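Local atomic coordinates of peptidoglycan glycosyltransferase (Eggerthella lenta, PDB entry 4MNR), a protein that belongs to the penicillin-binding proteins, with a transpeptidase-type domain related to the beta-lactamases and an N-terminal domain of the dimerisation type. Residues Ala55-Ser60 with Ala148-Ala153; Tyr181-Thr186 with Ala315-Thr320; Met281-Asp286 with Arg311-Gly316. All blocks are in the same frame, centred on the assembly; numbering follows the deposited sequence.

Along the chain interaction 1 comes first, and interactions 2 and 3 end together on the loop that leads into helix 321-332. Interaction 1 ties the N-terminal domain to the edge of the five-stranded antiparallel sheet, just after strand 142-148; its centre lies about 26 Å from that of interaction 2 and about 37 Å from that of interaction 3, on the other side of the chain's centre from the latter. Interactions 2 and 3, with centres about 13 Å apart, share Ala315 and Gly316, and Pro317 CB packs on the selenium of Met281 at 3.8 Å. One loop thus joins the run into the SxxK motif, at whose end helix 188-197 begins, to the start of helix 284-289.

Interaction 1: residues Ala55-Ser60 with Ala148-Ala153; sequences AGDLAS and APTYNA
Gly56, Asp57 and Ser60 of the N-terminal domain, in a segment folded as two overlapping beta turns (type II' from Ala55 to Leu58, type II from Asp57 to Ser60), meet Thr150-Ala153, just past edge strand 142-148 of the transpeptidase-type domain. Two hydrogen bonds join the segments directly. Ala153 N donates to Gly56 O at 3.1 Å, reaching it from above the carbonyl plane, while Ser60 OG gives a short bond of 2.6 Å to Tyr151 O, nearly along the C=O axis. OG anti to its own carbonyl carbon (chi1 -67°) puts the Ser60 hydroxyl on the Tyr151 O side. Ser60 CB lies over one face of the tyrosine ring in a CH-pi contact, 4.1 Å from the centroid and offset toward the rim at CE1 and CZ. His61 meets the same ring edge-to-face. Contacts without hydrogen bonds lie nearer Asp57: its CB is 3.2 Å from Tyr151 O, its side chain crosses that of Thr150 at about a right angle, and OD2 faces Thr150 CG2. Asn152 OD1 lies over the Gly56-Asp57 peptide, 3.5 Å from Gly56 C. Water extends the junction at two places. One molecule links Asp57 O to Thr150 OG1; the other donates to Ser60 O and lies 2.6 Å from Tyr151 OH.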
# COMPACT_ATOMS: atom_id res chain seq x y z
N ALA A 55 -9.66 21.77 -7.03
CA ALA A 55 -8.81 21.49 -5.88
C ALA A 55 -7.34 21.25 -6.22
O ALA A 55 -6.63 20.58 -5.46
CB ALA A 55 -9.37 20.30 -5.07
N GLY A 56 -6.88 21.79 -7.34
CA GLY A 56 -5.46 21.73 -7.67
C GLY A 56 -5.01 20.31 -7.86
O GLY A 56 -5.62 19.57 -8.62
N ASP A 57 -3.96 19.90 -7.16
CA ASP A 57 -3.48 18.52 -7.31
C ASP A 57 -3.96 17.55 -6.23
O ASP A 57 -3.41 16.46 -6.08
CB ASP A 57 -1.95 18.47 -7.44
CG ASP A 57 -1.22 18.87 -6.17
OD1 ASP A 57 -1.88 19.09 -5.12
OD2 ASP A 57 0.02 18.93 -6.21
N LEU A 58 -5.01 17.93 -5.51
CA LEU A 58 -5.53 17.08 -4.43
C LEU A 58 -6.17 15.81 -5.00
O LEU A 58 -7.15 15.89 -5.74
CB LEU A 58 -6.54 17.87 -3.58
CG LEU A 58 -6.95 17.19 -2.27
CD1 LEU A 58 -5.79 17.16 -1.25
CD2 LEU A 58 -8.16 17.89 -1.67
N ALA A 59 -5.57 14.66 -4.68
CA ALA A 59 -6.06 13.36 -5.14
C ALA A 59 -6.27 13.25 -6.66
O ALA A 59 -7.20 12.59 -7.10
CB ALA A 59 -7.36 12.99 -4.39
N SER A 60 -5.39 13.87 -7.44
CA SER A 60 -5.58 13.90 -8.89
C SER A 60 -5.77 12.53 -9.53
O SER A 60 -6.65 12.36 -10.37
CB SER A 60 -4.43 14.63 -9.57
OG SER A 60 -4.46 15.99 -9.22
N ALA A 148 3.04 10.07 -6.76
CA ALA A 148 3.94 11.13 -7.19
C ALA A 148 4.89 10.56 -8.24
O ALA A 148 5.31 9.42 -8.11
CB ALA A 148 4.72 11.66 -6.00
N PRO A 149 5.23 11.34 -9.27
CA PRO A 149 4.85 12.74 -9.51
C PRO A 149 3.38 12.91 -9.80
O PRO A 149 2.68 11.96 -10.17
CB PRO A 149 5.67 13.12 -10.75
CG PRO A 149 6.76 12.13 -10.83
CD PRO A 149 6.18 10.86 -10.28
N THR A 150 2.90 14.12 -9.61
CA THR A 150 1.49 14.39 -9.79
C THR A 150 1.29 15.63 -10.64
O THR A 150 2.23 16.15 -11.25
CB THR A 150 0.77 14.47 -8.42
OG1 THR A 150 -0.65 14.46 -8.62
CG2 THR A 150 1.20 15.72 -7.66
N TYR A 151 0.04 16.07 -10.72
CA TYR A 151 -0.36 17.15 -11.61
C TYR A 151 -1.66 17.75 -11.11
O TYR A 151 -2.38 17.14 -10.31
CB TYR A 151 -0.57 16.61 -13.03
CG TYR A 151 -1.64 15.54 -13.14
CD1 TYR A 151 -1.39 14.23 -12.75
CD2 TYR A 151 -2.90 15.83 -13.65
CE1 TYR A 151 -2.35 13.25 -12.85
CE2 TYR A 151 -3.88 14.86 -13.75
CZ TYR A 151 -3.60 13.57 -13.35
OH TYR A 151 -4.56 12.60 -13.45
N ASN A 152 -1.96 18.96 -11.57
CA ASN A 152 -3.27 19.55 -11.28
C ASN A 152 -4.32 18.85 -12.13
O ASN A 152 -4.18 18.79 -13.35
CB ASN A 152 -3.27 21.04 -11.62
CG ASN A 152 -2.36 21.83 -10.73
OD1 ASN A 152 -2.18 21.50 -9.55
ND2 ASN A 152 -1.78 22.89 -11.27
N ALA A 153 -5.36 18.36 -11.47
CA ALA A 153 -6.44 17.64 -12.15
C ALA A 153 -7.02 18.42 -13.32
O ALA A 153 -7.35 17.83 -14.34
CB ALA A 153 -7.55 17.27 -11.15
O HOH W 1 -1.68 14.24 -6.17
O HOH W 2 -6.89 13.60 -12.88

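Interaction 2: residues Tyr181-Thr186 with Ala315-Thr320; sequences YAPGST and AGPQAT
Tyr181 and Ala319 pair as a single antiparallel, hydrogen-bonded beta bridge, their CA atoms 5.3 Å apart. Both bonds are 2.8 Å long, from Tyr181 N to Ala319 O and from Ala319 N to Tyr181 O, and both are fairly straight (161° and 168° at the hydrogen). They differ at the acceptor: Ala319 N lies in the carbonyl plane of Tyr181, whereas Tyr181 N comes in from above the carbonyl plane of Ala319. Gln318 CA adds a CA-H...O contact to Tyr181 O, so that oxygen meets both an N-H and a CA-H. CG of Tyr181 is anti to its carbonyl carbon; CB passes Ala319 O at 3.7 Å, this oxygen lies at the ring edge, near its plane, and the phenol OH is held by Glu432. Beyond the bridge the chain runs on through Pro183 and Gly184 into Ser185, the first residue of the SxxK motif that marks penicillin-binding proteins and beta-lactamases, in the short 3-10 segment just before helix 188-197. The bridge joins the approach to that helix to the loop before helix 321-332, where the N-cap residue Thr320 accepts from Glu323 N through OG1. Two prolines provide the apolar part: the side chains of Pro183 and Pro317 cross at about a right angle and meet CG to CG at 3.7 Å. Pro317, which follows a cis peptide bond, also turns its carbonyl oxygen on Pro183 CD, only 3.2 Å away; this oxygen is buried with no hydrogen-bonding partner in the model. Met324 of helix 321-332 lies against both Pro183 and Ala319, and Trp413 of strand 409-418 touches Tyr181.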
# COMPACT_ATOMS: atom_id res chain seq x y z
N TYR A 181 5.12 -3.39 -7.00
CA TYR A 181 6.46 -3.12 -6.48
C TYR A 181 7.00 -4.35 -5.76
O TYR A 181 6.23 -5.15 -5.23
CB TYR A 181 6.41 -2.01 -5.44
CG TYR A 181 6.17 -0.59 -5.94
CD1 TYR A 181 7.23 0.20 -6.34
CD2 TYR A 181 4.89 -0.06 -5.99
CE1 TYR A 181 7.03 1.50 -6.78
CE2 TYR A 181 4.68 1.23 -6.45
CZ TYR A 181 5.75 2.00 -6.83
OH TYR A 181 5.57 3.30 -7.28
N ALA A 182 8.32 -4.50 -5.70
CA ALA A 182 8.91 -5.43 -4.73
C ALA A 182 8.77 -4.79 -3.35
O ALA A 182 9.17 -3.64 -3.16
CB ALA A 182 10.36 -5.65 -5.04
N PRO A 183 8.21 -5.54 -2.38
CA PRO A 183 7.98 -4.92 -1.07
C PRO A 183 9.22 -4.92 -0.19
O PRO A 183 9.25 -4.22 0.83
CB PRO A 183 6.90 -5.80 -0.45
CG PRO A 183 7.14 -7.17 -1.06
CD PRO A 183 7.60 -6.88 -2.49
N GLY A 184 10.22 -5.72 -0.56
CA GLY A 184 11.38 -5.86 0.28
C GLY A 184 10.99 -6.26 1.69
O GLY A 184 10.00 -6.97 1.92
N SER A 185 11.76 -5.78 2.66
CA SER A 185 11.63 -6.26 4.02
C SER A 185 10.29 -5.93 4.71
O SER A 185 10.00 -6.45 5.78
CB SER A 185 12.84 -5.81 4.85
OG SER A 185 13.18 -4.47 4.54
N THR A 186 9.45 -5.11 4.08
CA THR A 186 8.09 -4.89 4.58
C THR A 186 7.28 -6.19 4.58
O THR A 186 6.41 -6.42 5.43
CB THR A 186 7.36 -3.83 3.74
OG1 THR A 186 8.19 -3.42 2.65
CG2 THR A 186 7.11 -2.62 4.60
N ALA A 315 7.44 -14.16 -10.62
CA ALA A 315 8.32 -13.90 -9.49
C ALA A 315 7.50 -13.23 -8.41
O ALA A 315 6.49 -12.58 -8.68
CB ALA A 315 9.47 -12.99 -9.93
N GLY A 316 7.93 -13.36 -7.16
CA GLY A 316 7.22 -12.66 -6.11
C GLY A 316 8.01 -12.72 -4.84
O GLY A 316 8.99 -13.46 -4.76
N PRO A 317 7.58 -11.97 -3.82
CA PRO A 317 6.35 -11.16 -3.87
C PRO A 317 6.45 -9.87 -4.68
O PRO A 317 7.49 -9.22 -4.70
CB PRO A 317 6.12 -10.81 -2.41
CG PRO A 317 7.51 -10.81 -1.81
CD PRO A 317 8.22 -11.93 -2.49
N GLN A 318 5.36 -9.54 -5.36
CA GLN A 318 5.21 -8.22 -5.98
C GLN A 318 3.86 -7.72 -5.50
O GLN A 318 2.86 -8.43 -5.58
CB GLN A 318 5.18 -8.31 -7.49
CG GLN A 318 6.40 -8.99 -8.08
CD GLN A 318 6.34 -9.03 -9.59
OE1 GLN A 318 6.35 -10.10 -10.20
NE2 GLN A 318 6.28 -7.86 -10.21
N ALA A 319 3.82 -6.49 -5.02
CA ALA A 319 2.60 -6.02 -4.39
C ALA A 319 2.30 -4.59 -4.78
O ALA A 319 3.21 -3.81 -5.06
CB ALA A 319 2.73 -6.11 -2.88
N THR A 320 1.02 -4.24 -4.74
CA THR A 320 0.66 -2.82 -4.82
C THR A 320 0.83 -2.16 -3.46
O THR A 320 0.89 -2.84 -2.45
CB THR A 320 -0.79 -2.65 -5.28
OG1 THR A 320 -1.67 -3.33 -4.38
CG2 THR A 320 -0.97 -3.20 -6.66

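Interaction 3: residues Met281-Asp286 with Arg311-Gly316; sequences MPSAED and RESPAG
The N-terminus of helix 284-289 is clasped by the loop 311-316, with Ser313 bonded to the N-cap residue Ser283. Within the cap, Ser283 OG accepts from Asp286 N at 3.0 Å. Across the contact, Ser283 N donates almost straight (171°) to Ser313 OG, and that hydroxyl donates in turn to the anti lone pair of Asp286 OD2 at 2.5 Å. Ser313 OG sits between its backbone N and carbonyl carbon (chi1 76°), which sets it between the cap amide and the carboxylate; Ser313 N adds a weak bond to the same oxygen. Asp286 OD2 also stands 4.1 Å above the centre of the Arg311 guanidinium, so the two attract as charges while no N-H points at the oxygen. The guanidinium spends its hydrogens otherwise: NE donates to Ser313 O and NH2 to Pro314 O, the latter in the guanidinium plane, and NH2 forms a salt bridge with Glu293. The first two bonds tie the head of the extended Arg311 side chain to its own loop, with Pro282 CB at its edge, 3.7 Å from NH2. The helix end and the guanidinium would probably both favour a negatively charged Asp286. Waters join Ser283 OG to Glu312 OE1, and Asp286 OD1 to Glu312 N. At the buried end, Pro282 CD packs on Gly316 N at 3.5 Å, where the lack of a side chain lets the backbones close, and the bent selenomethionine side chain of Met281 touches Gly316 C. A Ser-X-X-Asp start is typical of helix capping boxes; here only the Asp286 N to Ser283 OG half is direct, and in place of the reciprocal bond the Ser313 hydroxyl relays between Ser283 N and Asp286 OD2, so the helix cap is completed by the neighbouring loop.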
# COMPACT_ATOMS: atom_id res chain seq x y z
N MSE A 281 2.63 -13.98 -6.10
CA MSE A 281 3.57 -14.89 -5.44
C MSE A 281 3.86 -16.05 -6.38
O MSE A 281 2.98 -16.48 -7.12
CB MSE A 281 3.00 -15.45 -4.14
CG MSE A 281 3.22 -14.60 -2.93
SE MSE A 281 5.08 -14.42 -2.36
CE MSE A 281 5.46 -16.10 -1.45
N PRO A 282 5.08 -16.58 -6.34
CA PRO A 282 5.34 -17.77 -7.17
C PRO A 282 4.52 -18.95 -6.68
O PRO A 282 4.04 -18.94 -5.54
CB PRO A 282 6.83 -18.05 -6.93
CG PRO A 282 7.39 -16.78 -6.42
CD PRO A 282 6.29 -16.10 -5.66
N SER A 283 4.38 -19.97 -7.52
CA SER A 283 3.73 -21.20 -7.10
C SER A 283 4.63 -21.91 -6.10
O SER A 283 5.85 -21.72 -6.10
CB SER A 283 3.47 -22.11 -8.31
OG SER A 283 4.68 -22.61 -8.85
N ALA A 284 4.03 -22.72 -5.23
CA ALA A 284 4.81 -23.52 -4.31
C ALA A 284 5.72 -24.47 -5.08
O ALA A 284 6.85 -24.74 -4.66
CB ALA A 284 3.91 -24.31 -3.37
N GLU A 285 5.24 -24.94 -6.23
CA GLU A 285 6.03 -25.82 -7.09
C GLU A 285 7.33 -25.17 -7.56
O GLU A 285 8.39 -25.80 -7.51
CB GLU A 285 5.20 -26.28 -8.30
CG GLU A 285 4.21 -27.40 -8.01
CD GLU A 285 3.41 -27.81 -9.24
OE1 GLU A 285 3.57 -27.17 -10.30
OE2 GLU A 285 2.63 -28.79 -9.14
N ASP A 286 7.25 -23.92 -8.01
CA ASP A 286 8.45 -23.20 -8.42
C ASP A 286 9.40 -22.89 -7.25
O ASP A 286 10.61 -22.99 -7.39
CB ASP A 286 8.10 -21.91 -9.19
CG ASP A 286 7.79 -22.18 -10.66
OD1 ASP A 286 8.32 -23.17 -11.21
OD2 ASP A 286 7.03 -21.40 -11.27
N ARG A 311 9.06 -20.92 -17.54
CA ARG A 311 8.65 -20.69 -16.16
C ARG A 311 7.14 -20.46 -16.09
O ARG A 311 6.58 -19.64 -16.82
CB ARG A 311 9.41 -19.53 -15.53
CG ARG A 311 8.94 -19.26 -14.10
CD ARG A 311 9.75 -18.22 -13.40
NE ARG A 311 9.15 -17.86 -12.13
CZ ARG A 311 9.66 -18.15 -10.94
NH1 ARG A 311 10.83 -18.80 -10.85
NH2 ARG A 311 9.03 -17.77 -9.84
N GLU A 312 6.48 -21.21 -15.21
CA GLU A 312 5.01 -21.23 -15.15
C GLU A 312 4.41 -20.12 -14.30
O GLU A 312 3.33 -19.62 -14.60
CB GLU A 312 4.53 -22.58 -14.61
CG GLU A 312 5.08 -23.78 -15.36
CD GLU A 312 4.65 -25.10 -14.74
OE1 GLU A 312 4.23 -25.11 -13.56
OE2 GLU A 312 4.72 -26.14 -15.44
N SER A 313 5.11 -19.72 -13.25
CA SER A 313 4.53 -18.77 -12.29
C SER A 313 5.33 -17.47 -12.22
O SER A 313 6.48 -17.42 -12.66
CB SER A 313 4.41 -19.44 -10.92
OG SER A 313 5.67 -19.53 -10.27
N PRO A 314 4.72 -16.39 -11.71
CA PRO A 314 5.46 -15.13 -11.66
C PRO A 314 6.53 -15.14 -10.57
O PRO A 314 6.53 -16.04 -9.73
CB PRO A 314 4.38 -14.10 -11.30
CG PRO A 314 3.36 -14.87 -10.57
CD PRO A 314 3.33 -16.22 -11.23
N ALA A 315 7.44 -14.16 -10.62
CA ALA A 315 8.32 -13.90 -9.49
C ALA A 315 7.50 -13.23 -8.41
O ALA A 315 6.49 -12.58 -8.68
CB ALA A 315 9.47 -12.99 -9.93
N GLY A 316 7.93 -13.36 -7.16
CA GLY A 316 7.22 -12.66 -6.11
C GLY A 316 8.01 -12.72 -4.84
O GLY A 316 8.99 -13.46 -4.76
O HOH W 3 4.17 -23.32 -11.46
O HOH W 4 8.09 -23.36 -13.90